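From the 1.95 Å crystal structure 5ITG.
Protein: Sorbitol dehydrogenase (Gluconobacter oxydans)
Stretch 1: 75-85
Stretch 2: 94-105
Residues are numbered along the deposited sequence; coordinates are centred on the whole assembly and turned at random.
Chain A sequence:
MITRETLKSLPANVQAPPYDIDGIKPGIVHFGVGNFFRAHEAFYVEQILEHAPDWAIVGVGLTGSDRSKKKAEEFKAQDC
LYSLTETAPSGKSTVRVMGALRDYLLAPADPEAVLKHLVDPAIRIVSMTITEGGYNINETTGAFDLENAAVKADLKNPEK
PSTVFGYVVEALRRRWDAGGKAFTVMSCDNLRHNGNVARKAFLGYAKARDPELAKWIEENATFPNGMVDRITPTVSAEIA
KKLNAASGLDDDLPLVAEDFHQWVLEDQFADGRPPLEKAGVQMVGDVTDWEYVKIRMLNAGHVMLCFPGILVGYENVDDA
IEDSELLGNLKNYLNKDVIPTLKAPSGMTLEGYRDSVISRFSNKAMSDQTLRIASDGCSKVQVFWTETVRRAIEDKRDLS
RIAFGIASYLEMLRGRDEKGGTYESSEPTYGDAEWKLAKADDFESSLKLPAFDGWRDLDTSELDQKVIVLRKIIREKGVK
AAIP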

ATOM      1  N   PHE A  75     -23.526  -1.426   6.747  1.00 34.55           N
ATOM      2  CA  PHE A  75     -23.288  -2.099   5.469  1.00 33.80           C
ATOM      3  C   PHE A  75     -24.543  -2.870   5.064  1.00 33.68           C
ATOM      4  O   PHE A  75     -25.077  -2.681   3.971  1.00 33.77           O
ATOM      5  CB  PHE A  75     -22.105  -3.069   5.585  1.00 32.80           C
ATOM      6  CG  PHE A  75     -20.783  -2.478   5.165  1.00 31.75           C
ATOM      7  CD1 PHE A  75     -20.483  -2.296   3.815  1.00 33.95           C
ATOM      8  CD2 PHE A  75     -19.840  -2.097   6.117  1.00 33.45           C
ATOM      9  CE1 PHE A  75     -19.261  -1.740   3.420  1.00 32.41           C
ATOM     10  CE2 PHE A  75     -18.614  -1.538   5.732  1.00 32.72           C
ATOM     11  CZ  PHE A  75     -18.328  -1.361   4.380  1.00 32.42           C
ATOM     12  N   LYS A  76     -25.014  -3.739   5.953  1.00 34.20           N
ATOM     13  CA  LYS A  76     -26.212  -4.524   5.680  1.00 35.35           C
ATOM     14  C   LYS A  76     -27.398  -3.611   5.360  1.00 34.90           C
ATOM     15  O   LYS A  76     -28.231  -3.936   4.517  1.00 36.39           O
ATOM     16  CB  LYS A  76     -26.544  -5.411   6.885  1.00 36.87           C
ATOM     17  CG  LYS A  76     -25.470  -6.446   7.213  1.00 38.37           C
ATOM     18  CD  LYS A  76     -25.350  -7.512   6.120  1.00 39.56           C
ATOM     19  CE  LYS A  76     -26.610  -8.370   6.037  1.00 40.31           C
ATOM     20  NZ  LYS A  76     -26.486  -9.477   5.041  1.00 42.59           N
ATOM     21  N   ALA A  77     -27.465  -2.463   6.026  1.00 34.94           N
ATOM     22  CA  ALA A  77     -28.555  -1.515   5.807  1.00 35.93           C
ATOM     23  C   ALA A  77     -28.601  -1.006   4.367  1.00 36.45           C
ATOM     24  O   ALA A  77     -29.676  -0.731   3.831  1.00 36.18           O
ATOM     25  CB  ALA A  77     -28.424  -0.336   6.773  1.00 37.04           C
ATOM     26  N   GLN A  78     -27.436  -0.877   3.741  1.00 35.87           N
ATOM     27  CA  GLN A  78     -27.378  -0.401   2.364  1.00 36.41           C
ATOM     28  C   GLN A  78     -27.157  -1.545   1.387  1.00 37.21           C
ATOM     29  O   GLN A  78     -26.684  -1.331   0.268  1.00 36.38           O
ATOM     30  CB  GLN A  78     -26.260   0.632   2.203  1.00 36.94           C
ATOM     31  CG  GLN A  78     -26.517   1.933   2.935  1.00 35.81           C
ATOM     32  CD  GLN A  78     -25.377   2.922   2.791  1.00 36.94           C
ATOM     33  OE1 GLN A  78     -25.432   4.030   3.327  1.00 36.10           O
ATOM     34  NE2 GLN A  78     -24.333   2.527   2.067  1.00 34.58           N
ATOM     35  N   ASP A  79     -27.513  -2.758   1.814  1.00 36.75           N
ATOM     36  CA  ASP A  79     -27.345  -3.951   0.988  1.00 36.88           C
ATOM     37  C   ASP A  79     -25.884  -4.105   0.579  1.00 35.50           C
ATOM     38  O   ASP A  79     -25.578  -4.610  -0.503  1.00 34.56           O
ATOM     39  CB  ASP A  79     -28.233  -3.875  -0.262  1.00 38.57           C
ATOM     40  CG  ASP A  79     -29.710  -4.040   0.059  1.00 40.08           C
ATOM     41  OD1 ASP A  79     -30.083  -5.098   0.604  1.00 41.62           O
ATOM     42  OD2 ASP A  79     -30.498  -3.114  -0.234  1.00 40.34           O
ATOM     43  N   CYS A  80     -24.998  -3.666   1.473  1.00 34.59           N
ATOM     44  CA  CYS A  80     -23.552  -3.714   1.277  1.00 33.08           C
ATOM     45  C   CYS A  80     -23.054  -2.825   0.141  1.00 32.58           C
ATOM     46  O   CYS A  80     -21.880  -2.880  -0.227  1.00 33.26           O
ATOM     47  CB  CYS A  80     -23.089  -5.158   1.068  1.00 32.66           C
ATOM     48  SG  CYS A  80     -23.125  -6.144   2.593  1.00 32.57           S
ATOM     49  N   LEU A  81     -23.950  -2.006  -0.404  1.00 29.81           N
ATOM     50  CA  LEU A  81     -23.604  -1.080  -1.481  1.00 28.49           C
ATOM     51  C   LEU A  81     -22.979   0.179  -0.880  1.00 27.22           C
ATOM     52  O   LEU A  81     -23.360   0.609   0.207  1.00 25.75           O
ATOM     53  CB  LEU A  81     -24.856  -0.667  -2.259  1.00 28.18           C
ATOM     54  CG  LEU A  81     -25.657  -1.702  -3.052  1.00 27.40           C
ATOM     55  CD1 LEU A  81     -27.033  -1.123  -3.358  1.00 27.13           C
ATOM     56  CD2 LEU A  81     -24.929  -2.073  -4.336  1.00 25.24           C
ATOM     57  N   TYR A  82     -22.024   0.768  -1.589  1.00 25.91           N
ATOM     58  CA  TYR A  82     -21.376   1.993  -1.124  1.00 25.27           C
ATOM     59  C   TYR A  82     -20.903   2.799  -2.322  1.00 24.49           C
ATOM     60  O   TYR A  82     -20.771   2.266  -3.426  1.00 26.02           O
ATOM     61  CB  TYR A  82     -20.192   1.682  -0.201  1.00 23.88           C
ATOM     62  CG  TYR A  82     -19.106   0.859  -0.842  1.00 22.69           C
ATOM     63  CD1 TYR A  82     -19.193  -0.531  -0.888  1.00 22.96           C
ATOM     64  CD2 TYR A  82     -17.996   1.469  -1.423  1.00 22.19           C
ATOM     65  CE1 TYR A  82     -18.198  -1.299  -1.499  1.00 22.40           C
ATOM     66  CE2 TYR A  82     -16.998   0.715  -2.036  1.00 22.70           C
ATOM     67  CZ  TYR A  82     -17.106  -0.668  -2.070  1.00 23.30           C
ATOM     68  OH  TYR A  82     -16.126  -1.418  -2.679  1.00 23.05           O
ATOM     69  N   SER A  83     -20.658   4.087  -2.119  1.00 23.76           N
ATOM     70  CA  SER A  83     -20.214   4.924  -3.222  1.00 23.25           C
ATOM     71  C   SER A  83     -18.718   5.176  -3.188  1.00 21.98           C
ATOM     72  O   SER A  83     -18.122   5.360  -2.129  1.00 22.57           O
ATOM     73  CB  SER A  83     -20.949   6.265  -3.220  1.00 23.88           C
ATOM     74  OG  SER A  83     -20.575   7.048  -2.106  1.00 25.24           O
ATOM     75  N   LEU A  84     -18.120   5.180  -4.367  1.00 21.01           N
ATOM     76  CA  LEU A  84     -16.699   5.423  -4.493  1.00 21.52           C
ATOM     77  C   LEU A  84     -16.483   6.589  -5.431  1.00 20.58           C
ATOM     78  O   LEU A  84     -16.827   6.517  -6.610  1.00 23.40           O
ATOM     79  CB  LEU A  84     -15.978   4.188  -5.043  1.00 21.29           C
ATOM     80  CG  LEU A  84     -14.503   4.411  -5.416  1.00 22.60           C
ATOM     81  CD1 LEU A  84     -13.731   4.905  -4.198  1.00 19.87           C
ATOM     82  CD2 LEU A  84     -13.897   3.111  -5.945  1.00 22.17           C
ATOM     83  N   THR A  85     -15.936   7.672  -4.894  1.00 21.67           N
ATOM     84  CA  THR A  85     -15.635   8.846  -5.694  1.00 20.55           C
ATOM     85  C   THR A  85     -14.169   8.707  -6.100  1.00 20.63           C
ATOM     86  O   THR A  85     -13.328   8.349  -5.276  1.00 19.30           O
ATOM     87  CB  THR A  85     -15.808  10.141  -4.877  1.00 22.88           C
ATOM     88  OG1 THR A  85     -17.164  10.243  -4.426  1.00 23.60           O
ATOM     89  CG2 THR A  85     -15.470  11.364  -5.728  1.00 22.22           C
ATOM     90  N   THR A  94     -15.480  11.560 -10.318  1.00 31.28           N
ATOM     91  CA  THR A  94     -16.606  10.780 -10.815  1.00 31.74           C
ATOM     92  C   THR A  94     -17.022   9.911  -9.637  1.00 31.55           C
ATOM     93  O   THR A  94     -16.202   9.617  -8.765  1.00 29.79           O
ATOM     94  CB  THR A  94     -16.215   9.868 -11.988  1.00 33.23           C
ATOM     95  OG1 THR A  94     -15.282   8.882 -11.533  1.00 33.11           O
ATOM     96  CG2 THR A  94     -15.588  10.679 -13.116  1.00 32.74           C
ATOM     97  N   VAL A  95     -18.290   9.514  -9.591  1.00 31.01           N
ATOM     98  CA  VAL A  95     -18.763   8.682  -8.490  1.00 31.44           C
ATOM     99  C   VAL A  95     -19.585   7.500  -8.983  1.00 31.53           C
ATOM    100  O   VAL A  95     -20.326   7.602  -9.965  1.00 30.88           O
ATOM    101  CB  VAL A  95     -19.590   9.508  -7.468  1.00 32.11           C
ATOM    102  CG1 VAL A  95     -20.837  10.068  -8.123  1.00 33.91           C
ATOM    103  CG2 VAL A  95     -19.952   8.637  -6.274  1.00 31.15           C
ATOM    104  N   ARG A  96     -19.438   6.370  -8.299  1.00 30.68           N
ATOM    105  CA  ARG A  96     -20.153   5.159  -8.673  1.00 31.14           C
ATOM    106  C   ARG A  96     -20.563   4.360  -7.444  1.00 31.30           C
ATOM    107  O   ARG A  96     -19.934   4.453  -6.387  1.00 31.36           O
ATOM    108  CB  ARG A  96     -19.271   4.292  -9.575  1.00 31.78           C
ATOM    109  CG  ARG A  96     -17.990   3.796  -8.904  1.00 34.14           C
ATOM    110  CD  ARG A  96     -17.094   3.095  -9.907  1.00 34.80           C
ATOM    111  NE  ARG A  96     -17.803   2.013 -10.580  1.00 38.10           N
ATOM    112  CZ  ARG A  96     -17.409   1.450 -11.718  1.00 39.47           C
ATOM    113  NH1 ARG A  96     -16.303   1.868 -12.320  1.00 39.79           N
ATOM    114  NH2 ARG A  96     -18.121   0.468 -12.253  1.00 40.53           N
ATOM    115  N   VAL A  97     -21.634   3.586  -7.584  1.00 29.56           N
ATOM    116  CA  VAL A  97     -22.120   2.747  -6.499  1.00 28.52           C
ATOM    117  C   VAL A  97     -21.579   1.352  -6.781  1.00 27.59           C
ATOM    118  O   VAL A  97     -21.875   0.754  -7.814  1.00 26.88           O
ATOM    119  CB  VAL A  97     -23.666   2.727  -6.454  1.00 29.76           C
ATOM    120  CG1 VAL A  97     -24.152   1.812  -5.339  1.00 30.09           C
ATOM    121  CG2 VAL A  97     -24.187   4.135  -6.238  1.00 30.13           C
HETATM  122  N   MSE A  98     -20.772   0.852  -5.854  1.00 26.90           N
HETATM  123  CA  MSE A  98     -20.130  -0.449  -5.968  1.00 27.28           C
HETATM  124  C   MSE A  98     -21.005  -1.599  -5.474  1.00 25.98           C
HETATM  125  O   MSE A  98     -21.574  -1.522  -4.390  1.00 27.39           O
HETATM  126  CB  MSE A  98     -18.834  -0.426  -5.159  1.00 29.25           C
HETATM  127  CG  MSE A  98     -17.887   0.701  -5.533  1.00 33.41           C
HETATM  128 SE   MSE A  98     -16.779   0.207  -7.019  0.79 37.97          SE
HETATM  129  CE  MSE A  98     -15.648  -1.044  -6.071  1.00 35.40           C
ATOM    130  N   GLY A  99     -21.084  -2.674  -6.254  1.00 25.02           N
ATOM    131  CA  GLY A  99     -21.899  -3.808  -5.853  1.00 24.57           C
ATOM    132  C   GLY A  99     -21.184  -5.135  -5.634  1.00 24.47           C
ATOM    133  O   GLY A  99     -21.819  -6.119  -5.251  1.00 23.68           O
ATOM    134  N   ALA A 100     -19.869  -5.171  -5.846  1.00 22.51           N
ATOM    135  CA  ALA A 100     -19.096  -6.405  -5.692  1.00 23.15           C
ATOM    136  C   ALA A 100     -19.162  -7.082  -4.315  1.00 23.13           C
ATOM    137  O   ALA A 100     -19.107  -8.309  -4.224  1.00 22.35           O
ATOM    138  CB  ALA A 100     -17.634  -6.153  -6.071  1.00 23.36           C
ATOM    139  N   LEU A 101     -19.265  -6.286  -3.256  1.00 22.85           N
ATOM    140  CA  LEU A 101     -19.332  -6.806  -1.889  1.00 24.51           C
ATOM    141  C   LEU A 101     -20.782  -7.180  -1.604  1.00 25.81           C
ATOM    142  O   LEU A 101     -21.610  -6.303  -1.368  1.00 24.99           O
ATOM    143  CB  LEU A 101     -18.864  -5.733  -0.903  1.00 22.09           C
ATOM    144  CG  LEU A 101     -18.749  -6.085   0.580  1.00 22.34           C
ATOM    145  CD1 LEU A 101     -17.732  -7.200   0.780  1.00 23.82           C
ATOM    146  CD2 LEU A 101     -18.334  -4.844   1.346  1.00 22.63           C
ATOM    147  N   ARG A 102     -21.082  -8.478  -1.620  1.00 26.40           N
ATOM    148  CA  ARG A 102     -22.453  -8.936  -1.418  1.00 28.67           C
ATOM    149  C   ARG A 102     -22.869  -9.302  -0.000  1.00 30.30           C
ATOM    150  O   ARG A 102     -24.051  -9.507   0.265  1.00 30.08           O
ATOM    151  CB  ARG A 102     -22.751 -10.104  -2.362  1.00 29.15           C
ATOM    152  CG  ARG A 102     -22.866  -9.703  -3.834  1.00 29.55           C
ATOM    153  CD  ARG A 102     -24.052  -8.769  -4.079  1.00 29.32           C
ATOM    154  NE  ARG A 102     -23.722  -7.360  -3.865  1.00 31.75           N
ATOM    155  CZ  ARG A 102     -24.419  -6.529  -3.093  1.00 32.51           C
ATOM    156  NH1 ARG A 102     -25.494  -6.961  -2.446  1.00 33.68           N
ATOM    157  NH2 ARG A 102     -24.048  -5.260  -2.976  1.00 32.31           N
ATOM    158  N   ASP A 103     -21.912  -9.396   0.912  1.00 31.89           N
ATOM    159  CA  ASP A 103     -22.244  -9.703   2.293  1.00 32.85           C
ATOM    160  C   ASP A 103     -21.106  -9.242   3.184  1.00 33.73           C
ATOM    161  O   ASP A 103     -19.945  -9.227   2.764  1.00 33.56           O
ATOM    162  CB  ASP A 103     -22.469 -11.205   2.486  1.00 34.04           C
ATOM    163  CG  ASP A 103     -23.440 -11.511   3.624  1.00 37.10           C
ATOM    164  OD1 ASP A 103     -23.599 -10.660   4.529  1.00 35.61           O
ATOM    165  OD2 ASP A 103     -24.039 -12.609   3.613  1.00 38.53           O
ATOM    166  N   TYR A 104     -21.447  -8.854   4.407  1.00 32.07           N
ATOM    167  CA  TYR A 104     -20.460  -8.401   5.375  1.00 32.16           C
ATOM    168  C   TYR A 104     -20.746  -9.130   6.684  1.00 31.45           C
ATOM    169  O   TYR A 104     -21.776  -8.901   7.321  1.00 30.21           O
ATOM    170  CB  TYR A 104     -20.572  -6.888   5.569  1.00 34.41           C
ATOM    171  CG  TYR A 104     -19.505  -6.288   6.459  1.00 37.41           C
ATOM    172  CD1 TYR A 104     -19.480  -6.544   7.831  1.00 38.57           C
ATOM    173  CD2 TYR A 104     -18.517  -5.459   5.927  1.00 39.26           C
ATOM    174  CE1 TYR A 104     -18.493  -5.987   8.651  1.00 40.84           C
ATOM    175  CE2 TYR A 104     -17.527  -4.898   6.736  1.00 40.33           C
ATOM    176  CZ  TYR A 104     -17.520  -5.166   8.095  1.00 40.48           C
ATOM    177  OH  TYR A 104     -16.542  -4.615   8.889  1.00 39.74           O
ATOM    178  N   LEU A 105     -19.836 -10.014   7.075  1.00 29.70           N
ATOM    179  CA  LEU A 105     -20.009 -10.782   8.300  1.00 30.04           C
ATOM    180  C   LEU A 105     -19.038 -10.408   9.399  1.00 29.18           C
ATOM    181  O   LEU A 105     -17.864 -10.145   9.148  1.00 28.47           O
ATOM    182  CB  LEU A 105     -19.848 -12.279   8.025  1.00 28.91           C
ATOM    183  CG  LEU A 105     -20.896 -13.014   7.190  1.00 32.85           C
ATOM    184  CD1 LEU A 105     -20.936 -12.471   5.777  1.00 32.24           C
ATOM    185  CD2 LEU A 105     -20.561 -14.501   7.185  1.00 34.12           C
TER
HETATM  186  O   HOH W   1     -21.065  -3.572  -2.643  1.00 29.36           O
HETATM  187  O   HOH W   2     -16.200   6.663  -9.401  1.00 29.88           O

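The strand holding Ser83, Leu84 and Thr85 of sorbitol dehydrogenase runs antiparallel to the strand holding Val95, Arg96 and Val97, while the helix end and turn that precede the first strand pack against the strand 101-105. Between the strands, the Leu84-Arg96 pair sets the register with two backbone hydrogen bonds: Leu84 N donates to Arg96 O (2.8 Å), and Arg96 N returns a bond to Leu84 O (3.1 Å). The non-hydrogen-bonded pairs, Ser83 with Val97 and Thr85 with Val95, keep the same register; there the backbones come closer, and α-hydrogens point at carbonyls instead: Ser83 CA lies 3.2 Å from Arg96 O, and Thr85 CA lies 3.2 Å from Thr94 O. Met98 N donates a further bond to Tyr82 O (2.8 Å).

Where direct pairing gives out, water 1 joins the two stretches, lying within hydrogen-bonding distance of Cys80 O (2.6 Å) and Met98 O (2.7 Å). Water 2 hydrogen-bonds Leu84 O (2.9 Å) and Thr94 OG1 (3.2 Å).

The type I' turn from Gln78 to Leu81, closed by Leu81 N to Gln78 O (2.9 Å), presents the Asp79 carbonyl to Arg102. Although the CA-to-CB bond of Arg102 points away, its side chain folds back, and its guanidinium edge grips that oxygen with two donors, NH1 to Asp79 O at 3.1 Å and NH2 to Asp79 O at 3.0 Å. Arg102 NE also donates to Gly99 O (2.7 Å), tethering the guanidinium to its own stretch. The charge of Lys76 is met by Asp103: Lys76 NZ and Asp103 OD1 form a salt bridge at 3.2 Å, reached by the long lysine side chain although its CA-to-CB bond points sideways.

Aromatic contacts lie on both sides of the turn in sequence. The rings of Phe75 and Tyr104 form an offset stack, with centroids 4.7 Å apart and planes inclined by only 14°; Phe75 CE1 also touches Leu101 CD2 at 3.8 Å. Tyr82 lays a ring face against selenomethionine Met98, whose CB sits 3.8 Å from the ring centroid in a CH-π contact.

Smaller side-chain contacts complete the packing. On the Tyr82 side of the sheet, Leu84 CB meets Met98 CG at 4.0 Å; on the opposite face, Ser83 CB approaches Val95 CG2 at 4.0 Å. Leu81 packs against Val97 and Gly99, with CB 4.0 Å from Val97 CG1 and CD2 3.8 Å from Gly99 CA. The CA-to-CB bond of Cys80 points toward the other stretch, placing SG 4.0 Å from Tyr104 CB. Together these contacts bury 947 Å², summed over both stretches.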